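Local atomic coordinates of soluble lytic transglycosylase B3 (Pseudomonas aeruginosa, PDB entry 5ANZ), a protein that probably acts as a lytic transglycosylase that cleaves bacterial cell-wall peptidoglycan, and binds a calcium ion. Residues A[55-69]-A[174-186]. Residues are numbered along the deposited sequence; the frame is centred on the assembly and turned at random.
Sequences FRQQALAGGIDAQTF and HAQLLAALKILQH
Phe55 of helix 48-61 fits as a knob into a hole on helix 170-186 lined by His174, Leu177, Leu178 and Leu181. Its ring atoms CE2 and CZ do most of the touching, CE2 lying 3.4 Å from Leu177 CD2. CG lies anti to the backbone N (chi1 175°), which carries the ring toward helix 170-186. The His174 ring meets it obliquely, CD2 to Phe55 CD1. Leu181 sends CD1 into the angle between Phe55, Ala59 and Phe69, while Leu178 CD1 lies 3.7 Å from Ala59 CA.

Ile64 continues the apolar seam beyond the helix end. Its CD1 reaches Leu181 CB and Lys182 CG, the latter at 3.6 Å, and its side chain crosses both at about a right angle.

The Gln185 amide spans the turn between the two N-terminal helices. NE2 donates to Gly63 O at 2.8 Å, from 22° outside the carbonyl plane. OE1 accepts from Asp65 N at 2.9 Å. Two bonds thus fix the rotation of the amide. Thr68 rests CG2 on the helix backbone near Leu181 O, 3.8 Å away.

The turn is itself shaped by two caps. Gly63, with positive phi, closes helix 48-61 in a Schellman motif. Asp65 N-caps helix 66-73, its OD1 accepting from Thr68 N at 3.3 Å. Farther out, Trp51 meets the rings of both Phe55 and His174, and His174 ND1 bonds to Pro170 O.

The axes of helix segments 55-61 and 174-186 approach to 10.6 Å and cross at -57°. Two successive helices joined by a tight turn, capped at both ends, lie on a third helix within the lysozyme-like SLT domain. The far side of helix 170-186 packs on helix 209-215, which carries the N-acetylglucosamine-binding Thr211.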
ATOM      1  N   PHE A  55       1.585  17.121  26.800  1.00 39.18           N
ATOM      2  CA  PHE A  55       0.931  15.946  26.234  1.00 37.29           C
ATOM      3  C   PHE A  55       0.588  14.930  27.324  1.00 42.88           C
ATOM      4  O   PHE A  55      -0.398  14.211  27.219  1.00 37.62           O
ATOM      5  CB  PHE A  55       1.795  15.277  25.160  1.00 35.38           C
ATOM      6  CG  PHE A  55       1.204  13.996  24.636  1.00 33.19           C
ATOM      7  CD1 PHE A  55       0.032  14.010  23.887  1.00 33.21           C
ATOM      8  CD2 PHE A  55       1.799  12.782  24.915  1.00 31.52           C
ATOM      9  CE1 PHE A  55      -0.522  12.825  23.413  1.00 32.28           C
ATOM     10  CE2 PHE A  55       1.250  11.597  24.447  1.00 38.97           C
ATOM     11  CZ  PHE A  55       0.080  11.624  23.695  1.00 31.54           C
ATOM     12  N   ARG A  56       1.400  14.877  28.377  1.00 40.85           N
ATOM     13  CA  ARG A  56       1.161  13.925  29.455  1.00 38.88           C
ATOM     14  C   ARG A  56      -0.206  14.195  30.083  1.00 41.52           C
ATOM     15  O   ARG A  56      -0.907  13.267  30.492  1.00 44.72           O
ATOM     16  CB  ARG A  56       2.276  14.005  30.508  1.00 39.87           C
ATOM     17  CG  ARG A  56       2.216  12.949  31.621  1.00 40.86           C
ATOM     18  CD  ARG A  56       3.415  13.118  32.566  1.00 47.45           C
ATOM     19  NE  ARG A  56       3.650  11.978  33.454  1.00 45.49           N
ATOM     20  CZ  ARG A  56       3.233  11.918  34.716  1.00 55.40           C
ATOM     21  NH1 ARG A  56       2.548  12.925  35.233  1.00 54.15           N
ATOM     22  NH2 ARG A  56       3.494  10.852  35.463  1.00 59.75           N
ATOM     23  N   GLN A  57      -0.587  15.468  30.141  1.00 43.63           N
ATOM     24  CA  GLN A  57      -1.913  15.838  30.616  1.00 46.48           C
ATOM     25  C   GLN A  57      -3.004  15.251  29.720  1.00 45.73           C
ATOM     26  O   GLN A  57      -4.009  14.743  30.211  1.00 55.61           O
ATOM     27  CB  GLN A  57      -2.052  17.359  30.703  1.00 55.23           C
ATOM     28  CG  GLN A  57      -1.253  17.976  31.836  1.00 63.59           C
ATOM     29  CD  GLN A  57      -1.695  17.466  33.201  1.00 77.38           C
ATOM     30  OE1 GLN A  57      -2.852  17.085  33.388  1.00 85.45           O
ATOM     31  NE2 GLN A  57      -0.772  17.452  34.158  1.00 67.22           N
ATOM     32  N   GLN A  58      -2.799  15.299  28.407  1.00 43.60           N
ATOM     33  CA  GLN A  58      -3.792  14.770  27.477  1.00 44.45           C
ATOM     34  C   GLN A  58      -3.866  13.248  27.542  1.00 47.02           C
ATOM     35  O   GLN A  58      -4.939  12.667  27.384  1.00 47.84           O
ATOM     36  CB  GLN A  58      -3.477  15.220  26.048  1.00 50.27           C
ATOM     37  CG  GLN A  58      -3.555  16.722  25.860  1.00 57.85           C
ATOM     38  CD  GLN A  58      -3.078  17.162  24.499  1.00 57.68           C
ATOM     39  OE1 GLN A  58      -2.033  16.722  24.023  1.00 47.57           O
ATOM     40  NE2 GLN A  58      -3.846  18.035  23.858  1.00 70.79           N
ATOM     41  N   ALA A  59      -2.720  12.604  27.757  1.00 40.30           N
ATOM     42  CA  ALA A  59      -2.686  11.152  27.880  1.00 39.69           C
ATOM     43  C   ALA A  59      -3.404  10.687  29.147  1.00 45.84           C
ATOM     44  O   ALA A  59      -4.170   9.719  29.112  1.00 46.52           O
ATOM     45  CB  ALA A  59      -1.244  10.647  27.863  1.00 39.23           C
ATOM     46  N   LEU A  60      -3.157  11.373  30.263  1.00 45.97           N
ATOM     47  CA  LEU A  60      -3.836  11.066  31.510  1.00 56.01           C
ATOM     48  C   LEU A  60      -5.342  11.235  31.347  1.00 53.93           C
ATOM     49  O   LEU A  60      -6.124  10.407  31.806  1.00 52.72           O
ATOM     50  CB  LEU A  60      -3.328  11.966  32.641  1.00 64.74           C
ATOM     51  CG  LEU A  60      -1.892  11.764  33.128  1.00 65.03           C
ATOM     52  CD1 LEU A  60      -1.517  12.842  34.145  1.00 71.18           C
ATOM     53  CD2 LEU A  60      -1.731  10.378  33.729  1.00 62.52           C
ATOM     54  N   ALA A  61      -5.733  12.324  30.692  1.00 57.16           N
ATOM     55  CA  ALA A  61      -7.137  12.616  30.440  1.00 59.84           C
ATOM     56  C   ALA A  61      -7.741  11.613  29.464  1.00 63.31           C
ATOM     57  O   ALA A  61      -8.962  11.487  29.367  1.00 75.96           O
ATOM     58  CB  ALA A  61      -7.291  14.031  29.905  1.00 63.25           C
ATOM     59  N   GLY A  62      -6.879  10.902  28.742  1.00 49.32           N
ATOM     60  CA  GLY A  62      -7.322   9.913  27.777  1.00 56.68           C
ATOM     61  C   GLY A  62      -7.336   8.495  28.319  1.00 63.16           C
ATOM     62  O   GLY A  62      -7.612   7.551  27.581  1.00 66.77           O
ATOM     63  N   GLY A  63      -7.030   8.339  29.604  1.00 61.09           N
ATOM     64  CA  GLY A  63      -7.067   7.031  30.236  1.00 61.81           C
ATOM     65  C   GLY A  63      -5.727   6.342  30.441  1.00 54.76           C
ATOM     66  O   GLY A  63      -5.669   5.258  31.018  1.00 60.09           O
ATOM     67  N   ILE A  64      -4.645   6.952  29.972  1.00 44.56           N
ATOM     68  CA  ILE A  64      -3.316   6.405  30.224  1.00 45.94           C
ATOM     69  C   ILE A  64      -2.875   6.702  31.659  1.00 53.10           C
ATOM     70  O   ILE A  64      -3.069   7.815  32.160  1.00 46.72           O
ATOM     71  CB  ILE A  64      -2.270   6.970  29.248  1.00 37.54           C
ATOM     72  CG1 ILE A  64      -2.703   6.720  27.800  1.00 40.14           C
ATOM     73  CG2 ILE A  64      -0.898   6.368  29.529  1.00 37.62           C
ATOM     74  CD1 ILE A  64      -3.081   5.284  27.522  1.00 39.84           C
ATOM     75  N   ASP A  65      -2.285   5.712  32.323  1.00 43.09           N
ATOM     76  CA  ASP A  65      -1.839   5.916  33.696  1.00 46.90           C
ATOM     77  C   ASP A  65      -0.356   6.275  33.769  1.00 44.37           C
ATOM     78  O   ASP A  65       0.421   6.020  32.847  1.00 42.94           O
ATOM     79  CB  ASP A  65      -2.146   4.692  34.567  1.00 64.00           C
ATOM     80  CG  ASP A  65      -1.569   3.404  34.015  1.00 74.47           C
ATOM     81  OD1 ASP A  65      -0.607   3.458  33.224  1.00 76.05           O
ATOM     82  OD2 ASP A  65      -2.081   2.326  34.392  1.00 82.45           O
ATOM     83  N   ALA A  66       0.018   6.875  34.891  1.00 46.44           N
ATOM     84  CA  ALA A  66       1.325   7.493  35.057  1.00 52.38           C
ATOM     85  C   ALA A  66       2.498   6.546  34.824  1.00 44.57           C
ATOM     86  O   ALA A  66       3.457   6.911  34.148  1.00 42.56           O
ATOM     87  CB  ALA A  66       1.421   8.101  36.437  1.00 49.42           C
ATOM     88  N   GLN A  67       2.439   5.348  35.400  1.00 47.88           N
ATOM     89  CA  GLN A  67       3.525   4.391  35.236  1.00 48.35           C
ATOM     90  C   GLN A  67       3.749   4.081  33.764  1.00 41.84           C
ATOM     91  O   GLN A  67       4.889   4.026  33.300  1.00 49.97           O
ATOM     92  CB  GLN A  67       3.246   3.094  35.996  1.00 50.67           C
ATOM     93  CG  GLN A  67       4.369   2.065  35.865  1.00 68.02           C
ATOM     94  CD  GLN A  67       4.012   0.709  36.452  1.00 77.93           C
ATOM     95  OE1 GLN A  67       4.337   0.411  37.603  1.00 80.02           O
ATOM     96  NE2 GLN A  67       3.348  -0.124  35.657  1.00 82.32           N
ATOM     97  N   THR A  68       2.657   3.890  33.029  1.00 40.67           N
ATOM     98  CA  THR A  68       2.743   3.555  31.605  1.00 37.78           C
ATOM     99  C   THR A  68       3.397   4.674  30.808  1.00 37.98           C
ATOM    100  O   THR A  68       4.288   4.436  29.983  1.00 37.18           O
ATOM    101  CB  THR A  68       1.351   3.269  31.012  1.00 38.88           C
ATOM    102  OG1 THR A  68       0.779   2.134  31.668  1.00 42.39           O
ATOM    103  CG2 THR A  68       1.441   2.995  29.496  1.00 36.92           C
ATOM    104  N   PHE A  69       2.942   5.898  31.048  1.00 35.97           N
ATOM    105  CA  PHE A  69       3.460   7.051  30.331  1.00 34.40           C
ATOM    106  C   PHE A  69       4.955   7.244  30.604  1.00 34.38           C
ATOM    107  O   PHE A  69       5.751   7.387  29.674  1.00 33.92           O
ATOM    108  CB  PHE A  69       2.683   8.317  30.718  1.00 36.30           C
ATOM    109  CG  PHE A  69       3.041   9.515  29.893  1.00 38.67           C
ATOM    110  CD1 PHE A  69       4.168  10.267  30.186  1.00 35.02           C
ATOM    111  CD2 PHE A  69       2.263   9.878  28.802  1.00 34.78           C
ATOM    112  CE1 PHE A  69       4.510  11.360  29.412  1.00 34.26           C
ATOM    113  CE2 PHE A  69       2.597  10.975  28.029  1.00 38.49           C
ATOM    114  CZ  PHE A  69       3.724  11.719  28.336  1.00 40.39           C
ATOM    115  N   HIS A 174      -0.456  12.627  17.076  1.00 28.56           N
ATOM    116  CA  HIS A 174      -1.054  12.666  18.409  1.00 27.74           C
ATOM    117  C   HIS A 174      -2.044  11.525  18.594  1.00 29.68           C
ATOM    118  O   HIS A 174      -2.050  10.857  19.625  1.00 31.51           O
ATOM    119  CB  HIS A 174      -1.757  14.011  18.661  1.00 35.23           C
ATOM    120  CG  HIS A 174      -0.833  15.100  19.113  1.00 45.72           C
ATOM    121  ND1 HIS A 174      -0.155  15.916  18.231  1.00 38.76           N
ATOM    122  CD2 HIS A 174      -0.472  15.506  20.355  1.00 44.67           C
ATOM    123  CE1 HIS A 174       0.580  16.778  18.911  1.00 45.73           C
ATOM    124  NE2 HIS A 174       0.408  16.550  20.201  1.00 45.11           N
ATOM    125  N   ALA A 175      -2.885  11.307  17.590  1.00 30.18           N
ATOM    126  CA  ALA A 175      -3.885  10.252  17.652  1.00 34.01           C
ATOM    127  C   ALA A 175      -3.241   8.867  17.749  1.00 35.69           C
ATOM    128  O   ALA A 175      -3.664   8.022  18.535  1.00 29.22           O
ATOM    129  CB  ALA A 175      -4.798  10.329  16.444  1.00 33.58           C
ATOM    130  N   GLN A 176      -2.227   8.621  16.929  1.00 26.42           N
ATOM    131  CA  GLN A 176      -1.576   7.327  16.947  1.00 24.54           C
ATOM    132  C   GLN A 176      -0.793   7.138  18.233  1.00 22.09           C
ATOM    133  O   GLN A 176      -0.690   6.021  18.743  1.00 24.65           O
ATOM    134  CB  GLN A 176      -0.658   7.178  15.738  1.00 23.92           C
ATOM    135  CG  GLN A 176      -1.417   7.240  14.437  1.00 25.06           C
ATOM    136  CD  GLN A 176      -2.499   6.179  14.342  1.00 28.03           C
ATOM    137  OE1 GLN A 176      -2.325   5.056  14.807  1.00 23.64           O
ATOM    138  NE2 GLN A 176      -3.630   6.533  13.721  1.00 30.33           N
ATOM    139  N   LEU A 177      -0.242   8.230  18.764  1.00 24.60           N
ATOM    140  CA  LEU A 177       0.579   8.146  19.967  1.00 24.88           C
ATOM    141  C   LEU A 177      -0.286   7.766  21.172  1.00 25.65           C
ATOM    142  O   LEU A 177       0.095   6.930  21.982  1.00 25.43           O
ATOM    143  CB  LEU A 177       1.303   9.472  20.223  1.00 25.78           C
ATOM    144  CG  LEU A 177       2.210   9.535  21.456  1.00 29.49           C
ATOM    145  CD1 LEU A 177       3.248   8.414  21.449  1.00 28.65           C
ATOM    146  CD2 LEU A 177       2.889  10.883  21.505  1.00 33.87           C
ATOM    147  N   LEU A 178      -1.468   8.366  21.277  1.00 28.13           N
ATOM    148  CA  LEU A 178      -2.387   7.972  22.337  1.00 27.94           C
ATOM    149  C   LEU A 178      -2.781   6.499  22.184  1.00 31.62           C
ATOM    150  O   LEU A 178      -2.863   5.756  23.166  1.00 29.04           O
ATOM    151  CB  LEU A 178      -3.627   8.865  22.335  1.00 34.11           C
ATOM    152  CG  LEU A 178      -4.437   8.821  23.624  1.00 46.18           C
ATOM    153  CD1 LEU A 178      -3.618   9.386  24.778  1.00 38.65           C
ATOM    154  CD2 LEU A 178      -5.741   9.577  23.460  1.00 50.63           C
ATOM    155  N   ALA A 179      -2.989   6.072  20.943  1.00 25.43           N
ATOM    156  CA  ALA A 179      -3.400   4.705  20.679  1.00 24.55           C
ATOM    157  C   ALA A 179      -2.282   3.734  21.056  1.00 24.75           C
ATOM    158  O   ALA A 179      -2.541   2.669  21.617  1.00 25.35           O
ATOM    159  CB  ALA A 179      -3.793   4.541  19.215  1.00 23.13           C
ATOM    160  N   ALA A 180      -1.045   4.104  20.744  1.00 23.53           N
ATOM    161  CA  ALA A 180       0.113   3.292  21.124  1.00 23.49           C
ATOM    162  C   ALA A 180       0.241   3.141  22.639  1.00 23.93           C
ATOM    163  O   ALA A 180       0.547   2.057  23.129  1.00 21.53           O
ATOM    164  CB  ALA A 180       1.401   3.886  20.554  1.00 21.08           C
ATOM    165  N   LEU A 181       0.018   4.221  23.381  1.00 22.89           N
ATOM    166  CA  LEU A 181       0.122   4.146  24.836  1.00 22.58           C
ATOM    167  C   LEU A 181      -0.920   3.186  25.406  1.00 24.87           C
ATOM    168  O   LEU A 181      -0.662   2.519  26.405  1.00 27.95           O
ATOM    169  CB  LEU A 181      -0.024   5.540  25.473  1.00 25.31           C
ATOM    170  CG  LEU A 181       1.164   6.489  25.237  1.00 27.50           C
ATOM    171  CD1 LEU A 181       0.795   7.930  25.593  1.00 30.54           C
ATOM    172  CD2 LEU A 181       2.356   6.039  26.075  1.00 29.97           C
ATOM    173  N   LYS A 182      -2.090   3.104  24.770  1.00 26.02           N
ATOM    174  CA  LYS A 182      -3.124   2.184  25.225  1.00 28.75           C
ATOM    175  C   LYS A 182      -2.704   0.738  25.011  1.00 28.18           C
ATOM    176  O   LYS A 182      -3.032  -0.139  25.825  1.00 28.51           O
ATOM    177  CB  LYS A 182      -4.452   2.457  24.513  1.00 25.79           C
ATOM    178  CG  LYS A 182      -5.002   3.838  24.795  1.00 34.58           C
ATOM    179  CD  LYS A 182      -6.381   4.032  24.173  1.00 45.07           C
ATOM    180  CE  LYS A 182      -6.961   5.394  24.546  1.00 50.64           C
ATOM    181  NZ  LYS A 182      -8.141   5.761  23.707  1.00 54.49           N
ATOM    182  N   ILE A 183      -1.986   0.499  23.917  1.00 25.80           N
ATOM    183  CA  ILE A 183      -1.426  -0.811  23.637  1.00 23.17           C
ATOM    184  C   ILE A 183      -0.428  -1.207  24.727  1.00 29.36           C
ATOM    185  O   ILE A 183      -0.466  -2.331  25.240  1.00 25.88           O
ATOM    186  CB  ILE A 183      -0.741  -0.844  22.269  1.00 22.17           C
ATOM    187  CG1 ILE A 183      -1.777  -0.579  21.167  1.00 23.19           C
ATOM    188  CG2 ILE A 183      -0.054  -2.197  22.068  1.00 24.92           C
ATOM    189  CD1 ILE A 183      -1.175  -0.479  19.755  1.00 22.85           C
ATOM    190  N   LEU A 184       0.441  -0.276  25.105  1.00 27.42           N
ATOM    191  CA  LEU A 184       1.370  -0.533  26.210  1.00 26.89           C
ATOM    192  C   LEU A 184       0.629  -0.765  27.518  1.00 30.34           C
ATOM    193  O   LEU A 184       0.972  -1.660  28.278  1.00 29.05           O
ATOM    194  CB  LEU A 184       2.358   0.620  26.379  1.00 22.10           C
ATOM    195  CG  LEU A 184       3.267   0.807  25.166  1.00 24.15           C
ATOM    196  CD1 LEU A 184       4.208   1.980  25.366  1.00 29.29           C
ATOM    197  CD2 LEU A 184       4.046  -0.494  24.887  1.00 23.47           C
ATOM    198  N   GLN A 185      -0.385   0.049  27.780  1.00 27.32           N
ATOM    199  CA  GLN A 185      -1.177  -0.082  28.996  1.00 32.44           C
ATOM    200  C   GLN A 185      -1.835  -1.463  29.071  1.00 28.09           C
ATOM    201  O   GLN A 185      -1.905  -2.065  30.143  1.00 33.98           O
ATOM    202  CB  GLN A 185      -2.231   1.029  29.052  1.00 33.07           C
ATOM    203  CG  GLN A 185      -3.099   0.996  30.286  1.00 34.40           C
ATOM    204  CD  GLN A 185      -3.436   2.387  30.777  1.00 54.71           C
ATOM    205  OE1 GLN A 185      -2.568   3.256  30.843  1.00 57.40           O
ATOM    206  NE2 GLN A 185      -4.697   2.609  31.119  1.00 62.83           N
ATOM    207  N   HIS A 186      -2.296  -1.967  27.935  1.00 32.76           N
ATOM    208  CA  HIS A 186      -2.965  -3.255  27.915  1.00 39.35           C
ATOM    209  C   HIS A 186      -1.976  -4.408  28.009  1.00 37.30           C
ATOM    210  O   HIS A 186      -2.341  -5.512  28.409  1.00 41.08           O
ATOM    211  CB  HIS A 186      -3.823  -3.413  26.662  1.00 43.22           C
ATOM    212  CG  HIS A 186      -4.780  -4.568  26.741  1.00 71.65           C
ATOM    213  ND1 HIS A 186      -4.653  -5.687  25.959  1.00 80.88           N
ATOM    214  CD2 HIS A 186      -5.853  -4.768  27.539  1.00 79.69           C
ATOM    215  CE1 HIS A 186      -5.626  -6.539  26.262  1.00 84.40           C
ATOM    216  NE2 HIS A 186      -6.362  -6.008  27.210  1.00 85.61           N
TER